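Local coordinates for fibronectin-binding protein BBK32 (Borrelia burgdorferi, PDB 6N1L) that binds fibronectin and, through its complement inhibitory domain, probably blocks the classical complement pathway by binding the protease C1r, at residues Asp21-Thr26 with Lys74-Tyr79; Tyr79-Val84 with Asn104-Ile109; Thr28-Thr33 with Glu67-Asn72; Gly15-Val20 with Glu142-Ile147; Thr35-Lys40 with Asn121-Tyr126. All blocks are in the same frame, centred on the assembly; numbering follows the deposited sequence.

Contact 1: residues Asp21-Thr26 with Lys74-Tyr79; sequences DSAIQT and KTLLNY
Ser22 lays its CB over the ring of Tyr79, 3.3 Å from CB to the ring centroid. The direction is only 9° off the ring normal, a CH-pi contact close to the middle of the face. Ser22 OG is hydrogen-bonded to Tyr18 O of its own helix, and the CB is what meets the ring. The edge of the same ring is met near its plane by Thr26, whose OG1 lies 3.7 Å from Tyr79 CE2. OG1 stands beside the backbone N of Thr26 (chi1 -54°), where it can bond back to Ser22 O at 2.8 Å. That oxygen is gripped twice, since Thr26 N and Thr26 OG1 reach it from opposite faces of the carbonyl plane. Ser22, Ala23 and Thr26 lie on the side of helix 9-44 that packs antiparallel to helix 66-87, in an all-helical bundle. The axes of the two segments come within 8.8 Å, a spacing in keeping with the small Ser22 and Ala23 at the interface. Ala23 CB touches Leu76 CD1 at 3.7 Å and also rests on Tyr79 CB. From Thr26, CG2 packs against the backbone N and CB of Leu76, and Thr75 CG2 sits 3.8 Å from Thr26 OG1. Beyond the pair, Ala23 leans on Leu140 of helix 122-147 and Leu76 on Ile109 of helix 93-117.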
# COMPACT_ATOMS: atom_id res chain seq x y z
N ASP A 21 -9.81 -6.60 -0.22
CA ASP A 21 -8.82 -7.64 -0.50
C ASP A 21 -7.80 -7.15 -1.52
O ASP A 21 -6.59 -7.39 -1.36
CB ASP A 21 -9.50 -8.91 -1.02
CG ASP A 21 -9.88 -9.87 0.08
OD1 ASP A 21 -9.57 -9.60 1.27
OD2 ASP A 21 -10.50 -10.91 -0.23
N SER A 22 -8.26 -6.48 -2.57
CA SER A 22 -7.34 -5.93 -3.56
C SER A 22 -6.44 -4.86 -2.96
O SER A 22 -5.28 -4.74 -3.34
CB SER A 22 -8.12 -5.36 -4.75
OG SER A 22 -8.96 -6.34 -5.33
N ALA A 23 -6.97 -4.07 -2.03
CA ALA A 23 -6.13 -3.05 -1.39
C ALA A 23 -5.06 -3.71 -0.54
O ALA A 23 -3.90 -3.24 -0.52
CB ALA A 23 -7.00 -2.11 -0.55
N ILE A 24 -5.41 -4.79 0.15
CA ILE A 24 -4.46 -5.52 0.97
C ILE A 24 -3.34 -6.06 0.09
O ILE A 24 -2.15 -5.92 0.41
CB ILE A 24 -5.16 -6.65 1.74
CG1 ILE A 24 -6.07 -6.08 2.82
CG2 ILE A 24 -4.13 -7.60 2.37
CD1 ILE A 24 -6.88 -7.14 3.57
N GLN A 25 -3.71 -6.68 -1.03
CA GLN A 25 -2.72 -7.18 -1.99
C GLN A 25 -1.81 -6.07 -2.49
O GLN A 25 -0.60 -6.29 -2.69
CB GLN A 25 -3.44 -7.84 -3.18
CG GLN A 25 -4.27 -9.06 -2.83
CD GLN A 25 -3.43 -10.25 -2.40
OE1 GLN A 25 -2.92 -10.30 -1.28
NE2 GLN A 25 -3.28 -11.22 -3.30
N THR A 26 -2.37 -4.88 -2.76
CA THR A 26 -1.57 -3.77 -3.26
C THR A 26 -0.56 -3.31 -2.22
O THR A 26 0.59 -3.01 -2.56
CB THR A 26 -2.48 -2.61 -3.68
OG1 THR A 26 -3.46 -3.10 -4.62
CG2 THR A 26 -1.68 -1.49 -4.31
N LYS A 74 -1.83 5.08 -6.20
CA LYS A 74 -3.11 5.42 -6.83
C LYS A 74 -4.00 4.19 -6.92
O LYS A 74 -5.22 4.29 -6.69
CB LYS A 74 -2.90 6.06 -8.20
CG LYS A 74 -2.56 7.55 -8.09
CD LYS A 74 -3.40 8.25 -7.00
CE LYS A 74 -3.11 9.75 -6.91
NZ LYS A 74 -4.00 10.48 -5.93
N THR A 75 -3.43 3.03 -7.24
CA THR A 75 -4.20 1.79 -7.24
C THR A 75 -4.79 1.53 -5.85
O THR A 75 -5.98 1.21 -5.71
CB THR A 75 -3.33 0.62 -7.67
OG1 THR A 75 -2.91 0.79 -9.04
CG2 THR A 75 -4.07 -0.69 -7.53
N LEU A 76 -3.96 1.69 -4.81
CA LEU A 76 -4.44 1.50 -3.44
C LEU A 76 -5.57 2.47 -3.10
O LEU A 76 -6.61 2.06 -2.57
CB LEU A 76 -3.27 1.65 -2.46
CG LEU A 76 -3.60 1.66 -0.96
CD1 LEU A 76 -4.30 0.38 -0.54
CD2 LEU A 76 -2.30 1.81 -0.19
N LEU A 77 -5.37 3.76 -3.37
CA LEU A 77 -6.41 4.75 -3.10
C LEU A 77 -7.70 4.40 -3.83
O LEU A 77 -8.80 4.43 -3.24
CB LEU A 77 -5.93 6.14 -3.51
CG LEU A 77 -6.85 7.32 -3.21
CD1 LEU A 77 -7.24 7.37 -1.72
CD2 LEU A 77 -6.22 8.64 -3.67
N ASN A 78 -7.60 4.07 -5.11
CA ASN A 78 -8.81 3.77 -5.89
C ASN A 78 -9.58 2.60 -5.30
O ASN A 78 -10.81 2.65 -5.20
CB ASN A 78 -8.45 3.51 -7.35
CG ASN A 78 -8.03 4.77 -8.08
OD1 ASN A 78 -8.26 5.88 -7.61
ND2 ASN A 78 -7.42 4.60 -9.26
N TYR A 79 -8.88 1.53 -4.89
CA TYR A 79 -9.58 0.40 -4.29
C TYR A 79 -10.31 0.83 -3.02
O TYR A 79 -11.46 0.42 -2.78
CB TYR A 79 -8.60 -0.73 -3.98
CG TYR A 79 -8.25 -1.62 -5.16
CD1 TYR A 79 -9.25 -2.09 -6.02
CD2 TYR A 79 -6.94 -1.98 -5.43
CE1 TYR A 79 -8.93 -2.91 -7.10
CE2 TYR A 79 -6.61 -2.79 -6.50
CZ TYR A 79 -7.61 -3.25 -7.34
OH TYR A 79 -7.29 -4.05 -8.40

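Contact 2: residues Tyr79-Val84 with Asn104-Ile109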
# COMPACT_ATOMS: atom_id res chain seq x y z
N TYR A 79 -8.88 1.53 -4.89
CA TYR A 79 -9.58 0.40 -4.29
C TYR A 79 -10.31 0.83 -3.02
O TYR A 79 -11.46 0.42 -2.78
CB TYR A 79 -8.60 -0.73 -3.98
CG TYR A 79 -8.25 -1.62 -5.16
CD1 TYR A 79 -9.25 -2.09 -6.02
CD2 TYR A 79 -6.94 -1.98 -5.43
CE1 TYR A 79 -8.93 -2.91 -7.10
CE2 TYR A 79 -6.61 -2.79 -6.50
CZ TYR A 79 -7.61 -3.25 -7.34
OH TYR A 79 -7.29 -4.05 -8.40
N ILE A 80 -9.68 1.66 -2.19
CA ILE A 80 -10.32 2.10 -0.95
C ILE A 80 -11.46 3.07 -1.25
O ILE A 80 -12.50 3.06 -0.57
CB ILE A 80 -9.29 2.71 0.02
CG1 ILE A 80 -8.29 1.64 0.46
CG2 ILE A 80 -9.97 3.34 1.25
CD1 ILE A 80 -8.93 0.42 1.05
N GLN A 81 -11.30 3.92 -2.26
CA GLN A 81 -12.35 4.89 -2.56
C GLN A 81 -13.60 4.19 -3.07
O GLN A 81 -14.72 4.59 -2.72
CB GLN A 81 -11.85 5.93 -3.57
CG GLN A 81 -10.84 6.88 -2.97
CD GLN A 81 -10.45 8.00 -3.91
OE1 GLN A 81 -10.34 7.79 -5.12
NE2 GLN A 81 -10.24 9.19 -3.37
N VAL A 82 -13.44 3.12 -3.86
CA VAL A 82 -14.58 2.29 -4.26
C VAL A 82 -15.19 1.61 -3.04
O VAL A 82 -16.42 1.49 -2.92
CB VAL A 82 -14.15 1.26 -5.32
CG1 VAL A 82 -15.29 0.27 -5.60
CG2 VAL A 82 -13.72 1.96 -6.59
N SER A 83 -14.34 1.13 -2.12
CA SER A 83 -14.83 0.50 -0.90
C SER A 83 -15.70 1.46 -0.11
O SER A 83 -16.78 1.09 0.36
CB SER A 83 -13.66 0.03 -0.03
OG SER A 83 -13.09 -1.16 -0.56
N VAL A 84 -15.25 2.72 0.02
CA VAL A 84 -15.97 3.71 0.80
C VAL A 84 -17.30 4.06 0.13
O VAL A 84 -18.34 4.13 0.78
CB VAL A 84 -15.10 4.96 1.02
CG1 VAL A 84 -15.93 6.12 1.56
CG2 VAL A 84 -13.95 4.64 1.97
N ASN A 104 -11.47 6.50 7.37
CA ASN A 104 -10.24 6.90 8.05
C ASN A 104 -9.03 6.49 7.23
O ASN A 104 -8.06 7.25 7.10
CB ASN A 104 -10.17 6.28 9.44
CG ASN A 104 -11.14 6.91 10.41
OD1 ASN A 104 -11.47 8.09 10.30
ND2 ASN A 104 -11.59 6.13 11.39
N ILE A 105 -9.08 5.29 6.66
CA ILE A 105 -7.95 4.78 5.87
C ILE A 105 -7.80 5.56 4.58
O ILE A 105 -6.68 5.87 4.15
CB ILE A 105 -8.15 3.28 5.62
CG1 ILE A 105 -7.85 2.50 6.90
CG2 ILE A 105 -7.33 2.79 4.41
CD1 ILE A 105 -8.43 1.12 6.91
N GLU A 106 -8.91 5.90 3.92
CA GLU A 106 -8.85 6.75 2.74
C GLU A 106 -8.10 8.04 3.03
O GLU A 106 -7.21 8.43 2.27
CB GLU A 106 -10.26 7.06 2.22
CG GLU A 106 -10.25 7.88 0.93
CD GLU A 106 -11.62 8.44 0.56
OE1 GLU A 106 -12.58 8.29 1.36
OE2 GLU A 106 -11.73 9.05 -0.53
N ALA A 107 -8.43 8.71 4.14
CA ALA A 107 -7.76 9.97 4.46
C ALA A 107 -6.27 9.76 4.71
O ALA A 107 -5.44 10.56 4.27
CB ALA A 107 -8.43 10.61 5.68
N GLU A 108 -5.91 8.67 5.39
CA GLU A 108 -4.50 8.37 5.63
C GLU A 108 -3.75 8.14 4.32
O GLU A 108 -2.61 8.60 4.16
CB GLU A 108 -4.35 7.15 6.55
CG GLU A 108 -2.90 6.63 6.75
CD GLU A 108 -2.02 7.53 7.62
OE1 GLU A 108 -2.57 8.46 8.26
OE2 GLU A 108 -0.78 7.31 7.68
N ILE A 109 -4.37 7.44 3.37
CA ILE A 109 -3.71 7.19 2.08
C ILE A 109 -3.39 8.51 1.39
O ILE A 109 -2.31 8.69 0.81
CB ILE A 109 -4.58 6.28 1.18
CG1 ILE A 109 -4.68 4.89 1.80
CG2 ILE A 109 -3.96 6.14 -0.22
CD1 ILE A 109 -5.64 3.98 1.09
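Gln81 and Glu106 carry the polar side of the contact: Gln81 NE2 donates to Glu106 OE2 at 3.2 Å, with an N-H...O angle of 146°. The amide and carboxylate planes stand 85° apart, and the bond uses the anti lone pair of OE2. That oxygen also forms a salt bridge with Lys110 one turn on, so two nitrogens hold the carboxylate. Glu106 reaches across because CG is anti to the backbone N (chi1 -176°) and the rest of the chain is extended. Its other oxygen, OE1, lies 3.9 Å from Val84 CG2. Helices 66-87 and 93-117 follow each other in the chain as an antiparallel helical hairpin, the axes of these two segments 9.5 Å apart. The apolar part centres on Ile80. Its CG1 meets Ile109 CD1 at 3.6 Å, while CG2 packs on Glu106 CB at 3.9 Å and on Ile105 CG2 at 4.2 Å. Leu140 of helix 122-147 touches both Ile80 and Ile105.

Contact 3: residues Thr28-Thr33 with Glu67-Asn72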
# COMPACT_ATOMS: atom_id res chain seq x y z
N THR A 28 0.77 -5.19 0.04
CA THR A 28 1.82 -6.21 0.08
C THR A 28 2.77 -6.02 -1.09
O THR A 28 4.00 -6.15 -0.93
CB THR A 28 1.20 -7.61 0.08
OG1 THR A 28 0.32 -7.75 1.22
CG2 THR A 28 2.26 -8.68 0.17
N LYS A 29 2.24 -5.66 -2.26
CA LYS A 29 3.08 -5.40 -3.43
C LYS A 29 4.04 -4.23 -3.17
O LYS A 29 5.23 -4.31 -3.51
CB LYS A 29 2.21 -5.11 -4.64
CG LYS A 29 2.98 -4.86 -5.93
CD LYS A 29 2.03 -4.39 -7.02
CE LYS A 29 2.76 -4.15 -8.34
NZ LYS A 29 1.85 -3.58 -9.37
N ILE A 30 3.54 -3.15 -2.56
CA ILE A 30 4.38 -2.01 -2.24
C ILE A 30 5.46 -2.41 -1.24
O ILE A 30 6.63 -2.04 -1.39
CB ILE A 30 3.55 -0.83 -1.71
CG1 ILE A 30 2.61 -0.28 -2.79
CG2 ILE A 30 4.46 0.29 -1.25
CD1 ILE A 30 1.48 0.65 -2.22
N TYR A 31 5.08 -3.16 -0.19
CA TYR A 31 6.07 -3.53 0.82
C TYR A 31 7.12 -4.47 0.24
O TYR A 31 8.31 -4.34 0.55
CB TYR A 31 5.37 -4.16 2.03
CG TYR A 31 6.34 -4.51 3.13
CD1 TYR A 31 6.97 -3.52 3.87
CD2 TYR A 31 6.64 -5.83 3.41
CE1 TYR A 31 7.88 -3.84 4.85
CE2 TYR A 31 7.54 -6.16 4.40
CZ TYR A 31 8.16 -5.16 5.12
OH TYR A 31 9.06 -5.50 6.11
N ASN A 32 6.70 -5.40 -0.61
CA ASN A 32 7.66 -6.30 -1.25
C ASN A 32 8.62 -5.54 -2.15
O ASN A 32 9.80 -5.90 -2.25
CB ASN A 32 6.93 -7.39 -2.04
CG ASN A 32 6.23 -8.41 -1.15
OD1 ASN A 32 6.49 -8.51 0.06
ND2 ASN A 32 5.34 -9.18 -1.74
N THR A 33 8.14 -4.48 -2.81
CA THR A 33 9.03 -3.64 -3.61
C THR A 33 10.08 -2.95 -2.73
O THR A 33 11.27 -2.94 -3.05
CB THR A 33 8.23 -2.59 -4.39
OG1 THR A 33 7.23 -3.24 -5.18
CG2 THR A 33 9.17 -1.82 -5.35
N GLU A 67 7.60 6.85 -10.08
CA GLU A 67 6.37 6.65 -10.83
C GLU A 67 5.68 5.35 -10.45
O GLU A 67 4.46 5.31 -10.28
CB GLU A 67 6.66 6.67 -12.34
CG GLU A 67 6.97 8.06 -12.90
CD GLU A 67 8.43 8.47 -12.77
OE1 GLU A 67 9.21 7.75 -12.09
OE2 GLU A 67 8.81 9.51 -13.36
N ASP A 68 6.45 4.27 -10.30
CA ASP A 68 5.88 2.98 -9.95
C ASP A 68 5.28 3.01 -8.54
O ASP A 68 4.21 2.44 -8.30
CB ASP A 68 6.94 1.89 -10.06
CG ASP A 68 6.48 0.55 -9.55
OD1 ASP A 68 5.56 -0.06 -10.17
OD2 ASP A 68 7.04 0.08 -8.53
N LEU A 69 5.98 3.66 -7.60
CA LEU A 69 5.43 3.81 -6.25
C LEU A 69 4.14 4.62 -6.29
O LEU A 69 3.16 4.28 -5.61
CB LEU A 69 6.47 4.46 -5.33
CG LEU A 69 6.02 4.82 -3.91
CD1 LEU A 69 5.56 3.57 -3.17
CD2 LEU A 69 7.10 5.54 -3.11
N GLU A 70 4.13 5.69 -7.09
CA GLU A 70 2.94 6.54 -7.14
C GLU A 70 1.78 5.81 -7.82
O GLU A 70 0.61 5.96 -7.39
CB GLU A 70 3.28 7.86 -7.84
CG GLU A 70 3.60 8.99 -6.86
CD GLU A 70 4.47 10.10 -7.45
OE1 GLU A 70 4.88 9.97 -8.62
OE2 GLU A 70 4.74 11.09 -6.74
N LYS A 71 2.07 5.01 -8.85
CA LYS A 71 1.05 4.18 -9.48
C LYS A 71 0.44 3.21 -8.48
O LYS A 71 -0.79 3.10 -8.37
CB LYS A 71 1.65 3.41 -10.66
CG LYS A 71 0.64 2.60 -11.45
CD LYS A 71 -0.51 3.48 -11.91
CE LYS A 71 -1.14 2.97 -13.20
NZ LYS A 71 -2.55 2.52 -12.99
N ASN A 72 1.29 2.50 -7.73
CA ASN A 72 0.77 1.58 -6.72
C ASN A 72 -0.07 2.30 -5.67
O ASN A 72 -1.07 1.76 -5.18
CB ASN A 72 1.93 0.83 -6.06
CG ASN A 72 2.54 -0.23 -6.97
OD1 ASN A 72 1.92 -0.66 -7.94
ND2 ASN A 72 3.75 -0.66 -6.65
O HOH W 1 6.09 -2.39 -7.67
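Lys29 stretches across to Asn72 with every torsion extended, starting with CG anti to the backbone N (chi1 -178°). The two side chains cross at about a right angle, and NZ makes a weak hydrogen bond of 3.3 Å to Asn72 OD1. Asp68 OD1 is 5.2 Å from Lys29 NZ; their opposite charges probably attract at this range, although the atoms do not touch. One residue on, Ile30 slides past Asn72 in the opposite direction, its CG1 3.5 Å from Asn72 CB. Ile30 CG2 turns instead to Leu69 CD1, 4.0 Å away. A turn later, Thr33 OG1 donates to Lys29 O at 2.8 Å and accepts from a bridging water. The water also donates to Asp68 OD2, at 2.8 Å, and accepts from Asn72 ND2, 3.1 Å away. Both ends of the buried Asn72 amide thus have a partner, the water at ND2 and, more weakly, the lysine at OD1. The segments, axes 10.5 Å apart, continue the antiparallel packing of helices 9-44 and 66-87 within the helical bundle. Ile30 also packs on Ile133 of helix 122-147, Thr33 and Leu69 both touch Tyr126 of that helix, and Leu69 leans on Ile116 of helix 93-117.

Contact 4: residues Gly15-Val20 with Glu142-Ile147; sequences GVKYNV and EVQGII
Lys17 and Gln144 face each other with their CA atoms 6.5 Å apart, where segments of helices 9-44 and 122-147 run antiparallel, the segment axes at 162° and 10.3 Å apart. Gln144 bends at chi2 (-71°), which swings CD out of line with the start of the chain. Its NE2 donates to Lys17 O at 3.1 Å, lying in the carbonyl plane on a lone pair. NE2 also has Asp21 OD1 as a hydrogen-bond partner, though that bond is modelled so short that its length is doubtful. Val20 meets the glutamine tip to tip, CG1 lying 3.6 Å from Gln144 CG. Val20 CG2 packs on Val143 CG1 at 4.2 Å. At the end of helix 122-147, Ile147 holds CG1 in the crowded position between backbone N and carbonyl carbon (chi1 61°), and its CD1 meets Val16 CG1 at 4.0 Å. The contact thus joins the first and last helices of the bundle by valine and isoleucine packing with one amide across the seam. Gln144 NE2 has Lys17 O as a sound acceptor, and probably Asp21 OD1. Gln144 OE1 is buried against Lys17 without a polar partner, which probably carries some energetic cost.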
# COMPACT_ATOMS: atom_id res chain seq x y z
N GLY A 15 -18.86 -6.40 -2.91
CA GLY A 15 -18.04 -5.36 -3.51
C GLY A 15 -17.00 -4.80 -2.55
O GLY A 15 -15.85 -4.57 -2.93
N VAL A 16 -17.39 -4.58 -1.29
CA VAL A 16 -16.42 -4.06 -0.33
C VAL A 16 -15.35 -5.10 -0.03
O VAL A 16 -14.15 -4.79 0.01
CB VAL A 16 -17.15 -3.59 0.95
CG1 VAL A 16 -16.16 -3.42 2.10
CG2 VAL A 16 -17.87 -2.28 0.66
N LYS A 17 -15.76 -6.37 0.13
CA LYS A 17 -14.80 -7.43 0.39
C LYS A 17 -13.78 -7.56 -0.74
O LYS A 17 -12.58 -7.71 -0.49
CB LYS A 17 -15.53 -8.75 0.62
CG LYS A 17 -14.60 -9.93 0.88
CD LYS A 17 -15.19 -11.24 0.39
CE LYS A 17 -14.10 -12.25 0.05
NZ LYS A 17 -14.40 -12.95 -1.23
N TYR A 18 -14.24 -7.47 -1.99
CA TYR A 18 -13.32 -7.58 -3.11
C TYR A 18 -12.32 -6.43 -3.13
O TYR A 18 -11.12 -6.64 -3.33
CB TYR A 18 -14.08 -7.62 -4.44
CG TYR A 18 -13.15 -7.48 -5.62
CD1 TYR A 18 -12.40 -8.57 -6.06
CD2 TYR A 18 -13.00 -6.27 -6.28
CE1 TYR A 18 -11.53 -8.45 -7.12
CE2 TYR A 18 -12.13 -6.14 -7.36
CZ TYR A 18 -11.40 -7.24 -7.77
OH TYR A 18 -10.53 -7.12 -8.84
N ASN A 19 -12.81 -5.21 -2.94
CA ASN A 19 -11.92 -4.06 -3.06
C ASN A 19 -10.97 -3.95 -1.87
O ASN A 19 -9.82 -3.52 -2.04
CB ASN A 19 -12.74 -2.78 -3.24
CG ASN A 19 -13.28 -2.64 -4.66
OD1 ASN A 19 -12.62 -2.10 -5.54
ND2 ASN A 19 -14.50 -3.14 -4.88
N VAL A 20 -11.42 -4.35 -0.68
CA VAL A 20 -10.52 -4.37 0.47
C VAL A 20 -9.43 -5.42 0.27
O VAL A 20 -8.24 -5.17 0.54
CB VAL A 20 -11.32 -4.60 1.77
CG1 VAL A 20 -10.38 -4.82 2.94
CG2 VAL A 20 -12.22 -3.39 2.04
N GLU A 142 -8.82 -6.22 9.75
CA GLU A 142 -9.91 -6.07 10.71
C GLU A 142 -11.23 -5.79 10.01
O GLU A 142 -12.27 -6.36 10.37
CB GLU A 142 -9.58 -4.96 11.70
CG GLU A 142 -8.77 -5.43 12.88
CD GLU A 142 -7.77 -4.40 13.36
OE1 GLU A 142 -8.12 -3.20 13.46
OE2 GLU A 142 -6.62 -4.80 13.65
N VAL A 143 -11.21 -4.89 9.02
CA VAL A 143 -12.42 -4.56 8.27
C VAL A 143 -13.03 -5.82 7.68
O VAL A 143 -14.25 -6.04 7.75
CB VAL A 143 -12.11 -3.52 7.17
CG1 VAL A 143 -13.18 -3.54 6.09
CG2 VAL A 143 -11.95 -2.14 7.78
N GLN A 144 -12.19 -6.68 7.09
CA GLN A 144 -12.69 -7.91 6.49
C GLN A 144 -13.39 -8.79 7.52
O GLN A 144 -14.39 -9.43 7.21
CB GLN A 144 -11.54 -8.67 5.83
CG GLN A 144 -10.99 -8.01 4.58
CD GLN A 144 -11.96 -8.07 3.40
OE1 GLN A 144 -13.14 -7.74 3.51
NE2 GLN A 144 -11.46 -8.50 2.25
N GLY A 145 -12.88 -8.82 8.76
CA GLY A 145 -13.54 -9.61 9.78
C GLY A 145 -14.85 -9.01 10.25
O GLY A 145 -15.80 -9.73 10.57
N ILE A 146 -14.92 -7.68 10.30
CA ILE A 146 -16.09 -6.98 10.81
C ILE A 146 -17.32 -7.24 9.94
O ILE A 146 -18.45 -7.22 10.44
CB ILE A 146 -15.77 -5.47 10.94
CG1 ILE A 146 -14.85 -5.24 12.14
CG2 ILE A 146 -17.04 -4.64 11.07
CD1 ILE A 146 -14.46 -3.79 12.34
N ILE A 147 -17.13 -7.49 8.65
CA ILE A 147 -18.25 -7.67 7.74
C ILE A 147 -18.44 -9.11 7.28
O ILE A 147 -19.54 -9.46 6.84
CB ILE A 147 -18.12 -6.74 6.51
CG1 ILE A 147 -16.84 -7.07 5.74
CG2 ILE A 147 -18.15 -5.29 6.93
CD1 ILE A 147 -16.88 -6.67 4.29

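Contact 5: residues Thr35-Lys40 with Asn121-Tyr126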
# COMPACT_ATOMS: atom_id res chain seq x y z
N THR A 35 11.18 -4.05 0.09
CA THR A 35 12.13 -5.06 0.57
C THR A 35 13.18 -5.35 -0.49
O THR A 35 14.39 -5.39 -0.20
CB THR A 35 11.38 -6.33 0.95
OG1 THR A 35 10.52 -6.05 2.07
CG2 THR A 35 12.35 -7.44 1.32
N LEU A 36 12.73 -5.53 -1.73
CA LEU A 36 13.64 -5.81 -2.84
C LEU A 36 14.59 -4.65 -3.08
O LEU A 36 15.81 -4.85 -3.24
CB LEU A 36 12.84 -6.15 -4.09
CG LEU A 36 13.68 -6.67 -5.26
CD1 LEU A 36 14.30 -7.98 -4.86
CD2 LEU A 36 12.80 -6.86 -6.50
N PHE A 37 14.06 -3.42 -3.14
CA PHE A 37 14.88 -2.22 -3.30
C PHE A 37 15.96 -2.18 -2.22
O PHE A 37 17.15 -2.00 -2.52
CB PHE A 37 13.96 -0.99 -3.22
CG PHE A 37 14.58 0.33 -3.58
CD1 PHE A 37 15.77 0.42 -4.27
CD2 PHE A 37 13.92 1.50 -3.24
CE1 PHE A 37 16.30 1.66 -4.59
CE2 PHE A 37 14.45 2.73 -3.55
CZ PHE A 37 15.63 2.81 -4.24
N SER A 38 15.57 -2.41 -0.96
CA SER A 38 16.52 -2.41 0.15
C SER A 38 17.67 -3.39 -0.07
O SER A 38 18.83 -3.05 0.17
CB SER A 38 15.80 -2.75 1.46
OG SER A 38 14.84 -1.75 1.77
N THR A 39 17.37 -4.60 -0.56
CA THR A 39 18.43 -5.58 -0.76
C THR A 39 19.40 -5.16 -1.86
O THR A 39 20.60 -5.45 -1.76
CB THR A 39 17.87 -6.97 -1.05
OG1 THR A 39 17.22 -7.02 -2.33
CG2 THR A 39 16.90 -7.40 0.04
N LYS A 40 18.92 -4.48 -2.91
CA LYS A 40 19.83 -4.01 -3.96
C LYS A 40 20.77 -2.94 -3.43
O LYS A 40 21.95 -2.90 -3.81
CB LYS A 40 19.04 -3.45 -5.15
CG LYS A 40 18.04 -4.37 -5.78
CD LYS A 40 18.59 -5.74 -6.07
CE LYS A 40 17.52 -6.61 -6.67
NZ LYS A 40 18.00 -7.97 -6.92
N ASN A 121 14.21 11.82 -2.75
CA ASN A 121 14.92 10.55 -2.75
C ASN A 121 13.93 9.39 -2.65
O ASN A 121 13.13 9.34 -1.71
CB ASN A 121 15.91 10.53 -1.59
CG ASN A 121 16.72 9.26 -1.54
OD1 ASN A 121 16.33 8.28 -0.89
ND2 ASN A 121 17.87 9.26 -2.21
N LEU A 122 14.01 8.46 -3.61
CA LEU A 122 13.01 7.39 -3.69
C LEU A 122 13.05 6.49 -2.45
O LEU A 122 12.00 6.14 -1.89
CB LEU A 122 13.22 6.55 -4.95
CG LEU A 122 12.18 5.43 -5.12
CD1 LEU A 122 10.76 6.00 -4.99
CD2 LEU A 122 12.33 4.67 -6.43
N TYR A 123 14.25 6.08 -2.03
CA TYR A 123 14.32 5.24 -0.84
C TYR A 123 13.76 5.95 0.38
O TYR A 123 13.08 5.34 1.21
CB TYR A 123 15.76 4.78 -0.58
CG TYR A 123 15.82 3.68 0.45
CD1 TYR A 123 15.27 2.43 0.17
CD2 TYR A 123 16.37 3.90 1.70
CE1 TYR A 123 15.30 1.42 1.12
CE2 TYR A 123 16.41 2.89 2.65
CZ TYR A 123 15.87 1.65 2.35
OH TYR A 123 15.89 0.64 3.28
N GLU A 124 14.02 7.26 0.49
CA GLU A 124 13.45 8.03 1.59
C GLU A 124 11.93 8.09 1.49
O GLU A 124 11.25 8.13 2.52
CB GLU A 124 14.02 9.44 1.59
CG GLU A 124 15.51 9.51 1.91
CD GLU A 124 15.81 8.95 3.29
OE1 GLU A 124 15.17 9.41 4.26
OE2 GLU A 124 16.69 8.06 3.39
N ALA A 125 11.39 8.13 0.27
CA ALA A 125 9.94 8.13 0.10
C ALA A 125 9.33 6.84 0.63
O ALA A 125 8.35 6.86 1.40
CB ALA A 125 9.59 8.34 -1.37
N TYR A 126 9.91 5.69 0.27
CA TYR A 126 9.48 4.41 0.83
C TYR A 126 9.59 4.41 2.34
O TYR A 126 8.64 4.05 3.04
CB TYR A 126 10.31 3.26 0.23
CG TYR A 126 9.80 2.72 -1.09
CD1 TYR A 126 8.74 1.82 -1.14
CD2 TYR A 126 10.39 3.11 -2.29
CE1 TYR A 126 8.28 1.32 -2.34
CE2 TYR A 126 9.95 2.62 -3.50
CZ TYR A 126 8.89 1.72 -3.53
OH TYR A 126 8.44 1.25 -4.73
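Phe37 and Tyr123 meet edge-to-face, the edge of the tyrosine turned to the face of the phenylalanine, with ring centroids 5.5 Å apart and planes at 82°. Both side chains start with CG anti to the backbone N (chi1 -170° for Phe37), and Phe37 CD2 lies 3.8 Å from Tyr123 CD1, in the plane of the tyrosine ring. The rim of Phe37 is hemmed in further: CE2 is 3.7 Å from Tyr123 N, and CD2 is 4.0 Å from Tyr126 CD2. Phe37 CE2 also meets Leu122 CG at 3.9 Å. One residue along, Ser38 keeps OG beside its backbone N (chi1 -63°), where it bonds to Tyr34 O of its own helix. The same OG, in the plane of the tyrosine ring, accepts from Tyr123 OH at 3.0 Å, a bond that joins the phenol to helix 9-44. The start of helix 122-147 is fixed by Asn121, an N-cap whose OD1 takes the N-H of Glu124 at 2.9 Å through an in-plane lone pair. Phe64, from the loop before helix 66-87, stacks with Phe37 and touches Leu122. Leu69 packs against Leu122, Ala125 and Tyr126, bringing helix 66-87 against this pair.

How the contacts relate
Helix 9-44 takes part in contacts 4, 1, 3 and 5 in turn. Contacts 1 and 3 pair it with helix 66-87, contacts 4 and 5 with helix 122-147 on opposite sides of the chain's centre. Contact 2 instead joins helices 66-87 and 93-117, sharing Tyr79 with contact 1. All are partly buried; the centres of contacts 1 and 3 lie nearest the chain's centre, about 7 Å away, those of contacts 2, 5 and 4 progressively farther out. Contact 1 relies on small residues and a ring; contact 3, with exposed Lys29, sets aliphatic packing beside a water and a weak lysine-amide bond; contact 5 is aromatic with a hydroxyl bond; contacts 2 and 4 combine aliphatic packing with a glutamine bond.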